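Local coordinates for hydrolase, alpha/beta hydrolase FOLD family (Staphylococcus aureus, PDB 2XMZ), which probably catalyses, as the MenH synthase of menaquinone biosynthesis, the formation of 2-succinyl-6-hydroxy-2,4-cyclohexadiene-1-carboxylate by eliminating pyruvate from its precursor, at residues H23-S27 with M184-L188; W200-K204 with K227-P233. All blocks are in the same frame, centred on the assembly; numbering follows the deposited sequence.

How the contacts relate
Both contacts belong to one alpha/beta hydrolase fold but lie on opposite sides of the chain's centre, with their own centres about 25 Å apart and their nearest atoms about 14 Å apart. Contact 1 joins the loop after strand 17-22 to helix 181-191, one of the helices inserted between strands 110-114 and 210-215. It is buried and lies close to the putative Ser-91, Asp-218, His-245 triad, which the side chain of Phe-25 approaches without touching. Contact 2 follows along the chain and packs the loop leading into strand 210-215 against helix 219-231. Helix 92-103, which begins at the probable nucleophile elbow, borders both: Met-92 meets Phe-25, and Leu-98 meets Leu-203 and Met-228.

Contact 1 of 2, residues H23-S27 with M184-L188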
loop_
_atom_site.group_PDB
_atom_site.type_symbol
_atom_site.label_atom_id
_atom_site.label_comp_id
_atom_site.label_asym_id
_atom_site.label_seq_id
_atom_site.Cartn_x
_atom_site.Cartn_y
_atom_site.Cartn_z
ATOM N N HIS A 23 2.644 -1.846 2.622
ATOM C CA HIS A 23 1.549 -1.624 3.563
ATOM C C HIS A 23 0.989 -0.201 3.411
ATOM O O HIS A 23 1.459 0.577 2.578
ATOM C CB HIS A 23 2.086 -1.787 4.991
ATOM C CG HIS A 23 3.222 -0.851 5.284
ATOM N ND1 HIS A 23 3.022 0.430 5.744
ATOM C CD2 HIS A 23 4.558 -0.985 5.107
ATOM C CE1 HIS A 23 4.189 1.042 5.855
ATOM N NE2 HIS A 23 5.139 0.206 5.471
ATOM N N GLY A 24 0.019 0.144 4.257
ATOM C CA GLY A 24 -0.608 1.461 4.241
ATOM C C GLY A 24 -0.117 2.355 5.386
ATOM O O GLY A 24 0.698 1.929 6.218
ATOM N N PHE A 25 -0.621 3.578 5.408
ATOM C CA PHE A 25 -0.292 4.579 6.406
ATOM C C PHE A 25 -0.643 4.113 7.817
ATOM O O PHE A 25 -1.667 3.436 8.024
ATOM C CB PHE A 25 -1.012 5.890 6.084
ATOM C CG PHE A 25 -0.715 6.983 7.072
ATOM C CD1 PHE A 25 0.567 7.529 7.144
ATOM C CD2 PHE A 25 -1.699 7.456 7.926
ATOM C CE1 PHE A 25 0.865 8.526 8.043
ATOM C CE2 PHE A 25 -1.419 8.471 8.846
ATOM C CZ PHE A 25 -0.130 9.012 8.909
ATOM N N LEU A 26 0.194 4.465 8.786
ATOM C CA LEU A 26 -0.071 4.174 10.203
ATOM C C LEU A 26 -0.098 2.673 10.465
ATOM O O LEU A 26 -0.863 2.175 11.300
ATOM C CB LEU A 26 -1.406 4.778 10.661
ATOM C CG LEU A 26 -1.583 5.983 11.592
ATOM C CD1 LEU A 26 -3.001 5.954 12.177
ATOM C CD2 LEU A 26 -0.572 6.081 12.711
ATOM N N SER A 27 0.733 1.945 9.742
ATOM C CA SER A 27 0.716 0.498 9.799
ATOM C C SER A 27 2.082 0.089 9.339
ATOM O O SER A 27 2.956 0.938 9.186
ATOM C CB SER A 27 -0.368 -0.052 8.861
ATOM O OG SER A 27 -0.327 -1.471 8.777
ATOM N N MET A 184 5.184 9.495 11.599
ATOM C CA MET A 184 3.922 9.556 10.876
ATOM C C MET A 184 3.729 10.954 10.298
ATOM O O MET A 184 3.306 11.096 9.164
ATOM C CB MET A 184 2.748 9.141 11.785
ATOM C CG MET A 184 2.840 7.676 12.264
ATOM S SD MET A 184 2.771 6.517 10.836
ATOM C CE MET A 184 4.516 6.201 10.550
ATOM N N ALA A 185 4.072 11.974 11.078
ATOM C CA ALA A 185 3.990 13.362 10.623
ATOM C C ALA A 185 4.881 13.599 9.396
ATOM O O ALA A 185 4.439 14.197 8.413
ATOM C CB ALA A 185 4.369 14.326 11.765
ATOM N N LYS A 186 6.118 13.096 9.438
ATOM C CA LYS A 186 7.026 13.291 8.349
ATOM C C LYS A 186 6.512 12.542 7.128
ATOM O O LYS A 186 6.543 13.087 6.041
ATOM C CB LYS A 186 8.467 12.919 8.721
ATOM C CG LYS A 186 9.474 13.211 7.597
ATOM C CD LYS A 186 10.896 12.911 8.025
ATOM C CE LYS A 186 11.886 13.003 6.845
ATOM N NZ LYS A 186 11.872 14.352 6.210
ATOM N N ALA A 187 6.025 11.303 7.305
ATOM C CA ALA A 187 5.422 10.558 6.187
ATOM C C ALA A 187 4.327 11.375 5.498
ATOM O O ALA A 187 4.309 11.485 4.263
ATOM C CB ALA A 187 4.872 9.188 6.656
ATOM N N LEU A 188 3.422 11.941 6.281
ATOM C CA LEU A 188 2.365 12.813 5.723
ATOM C C LEU A 188 2.915 14.012 4.958
ATOM O O LEU A 188 2.507 14.261 3.820
ATOM C CB LEU A 188 1.400 13.288 6.815
ATOM C CG LEU A 188 0.482 12.209 7.409
ATOM C CD1 LEU A 188 -0.264 12.759 8.623
ATOM C CD2 LEU A 188 -0.482 11.623 6.361
#
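Helix 181-191 presents one flank to the loop that follows strand 17-22, and no hydrogen bond links the two segments. Met-184 comes first: its SD lies 3.7 Å from Leu-26 CA and 4.5 Å from the centroid of the Phe-25 ring, an oblique Met-aromatic contact, while its CG packs 3.8 Å from Leu-26 CD2. Its carbonyl O, which accepts the helical bond from Leu-188 N, also sits at the ring edge, 3.7 Å from Phe-25 CE1. One turn on, Ala-187 brings CB to 4.3 Å from Phe-25 CE1, again near the ring plane. Leu-188 then covers a face of the ring, with CD2 4.0 Å from the centroid in a CH-pi contact and CG 3.6 Å from Phe-25 CZ. Trp-152 of helix 145-152 meets Phe-25 edge-to-face, and Phe-148 of that helix also touches it. This is the interface between core and lid of an alpha/beta hydrolase, where the loop after a central strand, consistent with an oxyanion-hole loop, meets the inserted helices beside the putative triad.

Contact 2 of 2, residues W200-K204 with K227-P233; sequences WPRLK and KMANLIP
In this alpha/beta hydrolase fold, the loop entering strand 210-215 packs on the helix that follows it, 219-231, so the two ends of one beta-alpha unit meet near the sheet edge formed by strand 235-240. Residues 200-204 take a turn-like course (phi -52 to -103°, psi -49 to -3°), with a weak 3.4 Å bond from Leu-203 N to Trp-200 O. Leu-231 N and Ile-232 N both donate to Met-228 O at 2.9 Å, before Ile-232 turns to phi/psi -83/116. The closest CA pair is Lys-204 with Ile-232, at 4.9 Å.

Leu-203, Trp-200 and Leu-231 bury the most surface. Leu-203 (mt) points at the helix: its CB lies 3.9 Å from both Leu-231 CB and Ile-232 CG1, and its CD1 is 4.0 Å from Met-228 CG. Trp-200 (chi1 -78°, chi2 100°) brings the edge of its six-membered ring against the helix, with Met-228 N (3.7 Å from CZ3) and Leu-231 CD1 (3.8 Å from CE3) near the ring plane; CZ3 is also 3.6 Å from Lys-227 CB. Its NE1 is hydrogen-bonded to Gly-119 O. Leu-231 (mt) points towards the loop and touches both, CD1 against the indole and CB against Leu-203 CB. Pro-118 and Leu-98 extend the apolar packing around Leu-203 and Met-228.

No conventional hydrogen bond crosses the interface. Its closest approach is a CA-H...O contact from Lys-204 CA to Leu-231 O, 3.3 Å long with 136° at the hydrogen.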
loop_
_atom_site.group_PDB
_atom_site.type_symbol
_atom_site.label_atom_id
_atom_site.label_comp_id
_atom_site.label_asym_id
_atom_site.label_seq_id
_atom_site.Cartn_x
_atom_site.Cartn_y
_atom_site.Cartn_z
ATOM N N TRP A 200 -2.471 10.120 -12.722
ATOM C CA TRP A 200 -3.606 9.765 -13.570
ATOM C C TRP A 200 -3.236 9.708 -15.064
ATOM O O TRP A 200 -3.540 8.722 -15.724
ATOM C CB TRP A 200 -4.797 10.703 -13.311
ATOM C CG TRP A 200 -5.542 10.345 -12.049
ATOM C CD1 TRP A 200 -5.420 10.948 -10.826
ATOM C CD2 TRP A 200 -6.492 9.281 -11.881
ATOM N NE1 TRP A 200 -6.261 10.343 -9.913
ATOM C CE2 TRP A 200 -6.923 9.313 -10.533
ATOM C CE3 TRP A 200 -7.018 8.299 -12.735
ATOM C CZ2 TRP A 200 -7.860 8.403 -10.022
ATOM C CZ3 TRP A 200 -7.947 7.395 -12.223
ATOM C CH2 TRP A 200 -8.365 7.462 -10.890
ATOM N N PRO A 201 -2.550 10.748 -15.593
ATOM C CA PRO A 201 -2.184 10.726 -17.020
ATOM C C PRO A 201 -1.028 9.772 -17.398
ATOM O O PRO A 201 -0.785 9.558 -18.577
ATOM C CB PRO A 201 -1.818 12.183 -17.319
ATOM C CG PRO A 201 -1.407 12.753 -16.022
ATOM C CD PRO A 201 -2.169 12.024 -14.950
ATOM N N ARG A 202 -0.363 9.186 -16.403
ATOM C CA ARG A 202 0.735 8.235 -16.634
ATOM C C ARG A 202 0.299 6.778 -16.427
ATOM O O ARG A 202 1.088 5.876 -16.621
ATOM C CB ARG A 202 1.945 8.566 -15.733
ATOM C CG ARG A 202 2.717 9.858 -16.119
ATOM C CD ARG A 202 4.235 9.688 -15.871
ATOM N NE ARG A 202 5.000 10.930 -15.998
ATOM C CZ ARG A 202 5.499 11.413 -17.139
ATOM N NH1 ARG A 202 6.182 12.556 -17.128
ATOM N NH2 ARG A 202 5.323 10.766 -18.297
ATOM N N LEU A 203 -0.955 6.548 -16.020
ATOM C CA LEU A 203 -1.472 5.170 -15.834
ATOM C C LEU A 203 -1.403 4.315 -17.095
ATOM O O LEU A 203 -1.192 3.096 -17.013
ATOM C CB LEU A 203 -2.924 5.177 -15.328
ATOM C CG LEU A 203 -3.148 5.709 -13.911
ATOM C CD1 LEU A 203 -4.618 5.545 -13.533
ATOM C CD2 LEU A 203 -2.200 5.017 -12.890
ATOM N N LYS A 204 -1.612 4.953 -18.249
ATOM C CA LYS A 204 -1.528 4.278 -19.532
ATOM C C LYS A 204 -0.118 3.772 -19.847
ATOM O O LYS A 204 0.047 2.920 -20.701
ATOM C CB LYS A 204 -2.061 5.156 -20.685
ATOM C CG LYS A 204 -1.312 6.447 -20.921
ATOM C CD LYS A 204 -2.005 7.241 -22.020
ATOM C CE LYS A 204 -1.876 8.717 -21.801
ATOM N NZ LYS A 204 -0.458 9.154 -21.869
ATOM N N LYS A 227 -11.955 3.746 -12.444
ATOM C CA LYS A 227 -11.293 4.725 -13.304
ATOM C C LYS A 227 -9.868 4.295 -13.657
ATOM O O LYS A 227 -9.498 4.359 -14.811
ATOM C CB LYS A 227 -11.277 6.095 -12.652
ATOM C CG LYS A 227 -12.575 6.848 -12.733
ATOM C CD LYS A 227 -12.335 8.175 -12.037
ATOM C CE LYS A 227 -13.578 8.719 -11.389
ATOM N NZ LYS A 227 -13.278 9.980 -10.671
ATOM N N MET A 228 -9.098 3.857 -12.658
ATOM C CA MET A 228 -7.760 3.297 -12.878
ATOM C C MET A 228 -7.792 2.135 -13.876
ATOM O O MET A 228 -6.991 2.090 -14.806
ATOM C CB MET A 228 -7.129 2.817 -11.563
ATOM C CG MET A 228 -6.803 3.927 -10.564
ATOM S SD MET A 228 -5.616 3.370 -9.366
ATOM C CE MET A 228 -6.582 2.115 -8.524
ATOM N N ALA A 229 -8.725 1.211 -13.685
ATOM C CA ALA A 229 -8.835 0.036 -14.565
ATOM C C ALA A 229 -8.999 0.440 -16.016
ATOM O O ALA A 229 -8.399 -0.166 -16.907
ATOM C CB ALA A 229 -9.990 -0.848 -14.131
ATOM N N ASN A 230 -9.803 1.479 -16.253
ATOM C CA ASN A 230 -10.040 1.993 -17.598
ATOM C C ASN A 230 -8.773 2.431 -18.297
ATOM O O ASN A 230 -8.686 2.382 -19.523
ATOM C CB ASN A 230 -10.967 3.219 -17.562
ATOM C CG ASN A 230 -12.412 2.868 -17.344
ATOM O OD1 ASN A 230 -12.835 1.732 -17.576
ATOM N ND2 ASN A 230 -13.200 3.860 -16.913
ATOM N N LEU A 231 -7.817 2.916 -17.508
ATOM C CA LEU A 231 -6.654 3.629 -18.024
ATOM C C LEU A 231 -5.398 2.763 -18.095
ATOM O O LEU A 231 -4.535 2.998 -18.929
ATOM C CB LEU A 231 -6.380 4.878 -17.169
ATOM C CG LEU A 231 -7.403 6.023 -17.402
ATOM C CD1 LEU A 231 -7.223 7.174 -16.397
ATOM C CD2 LEU A 231 -7.352 6.535 -18.838
ATOM N N ILE A 232 -5.295 1.797 -17.192
ATOM C CA ILE A 232 -4.187 0.821 -17.208
ATOM C C ILE A 232 -4.588 -0.255 -18.219
ATOM O O ILE A 232 -5.613 -0.914 -18.032
ATOM C CB ILE A 232 -3.934 0.239 -15.797
ATOM C CG1 ILE A 232 -3.571 1.367 -14.826
ATOM C CG2 ILE A 232 -2.864 -0.891 -15.834
ATOM C CD1 ILE A 232 -3.366 0.908 -13.378
ATOM N N PRO A 233 -3.817 -0.401 -19.323
ATOM C CA PRO A 233 -4.325 -1.187 -20.455
ATOM C C PRO A 233 -4.539 -2.690 -20.194
ATOM O O PRO A 233 -5.507 -3.257 -20.714
ATOM C CB PRO A 233 -3.257 -0.978 -21.540
ATOM C CG PRO A 233 -2.049 -0.556 -20.817
ATOM C CD PRO A 233 -2.521 0.226 -19.640
#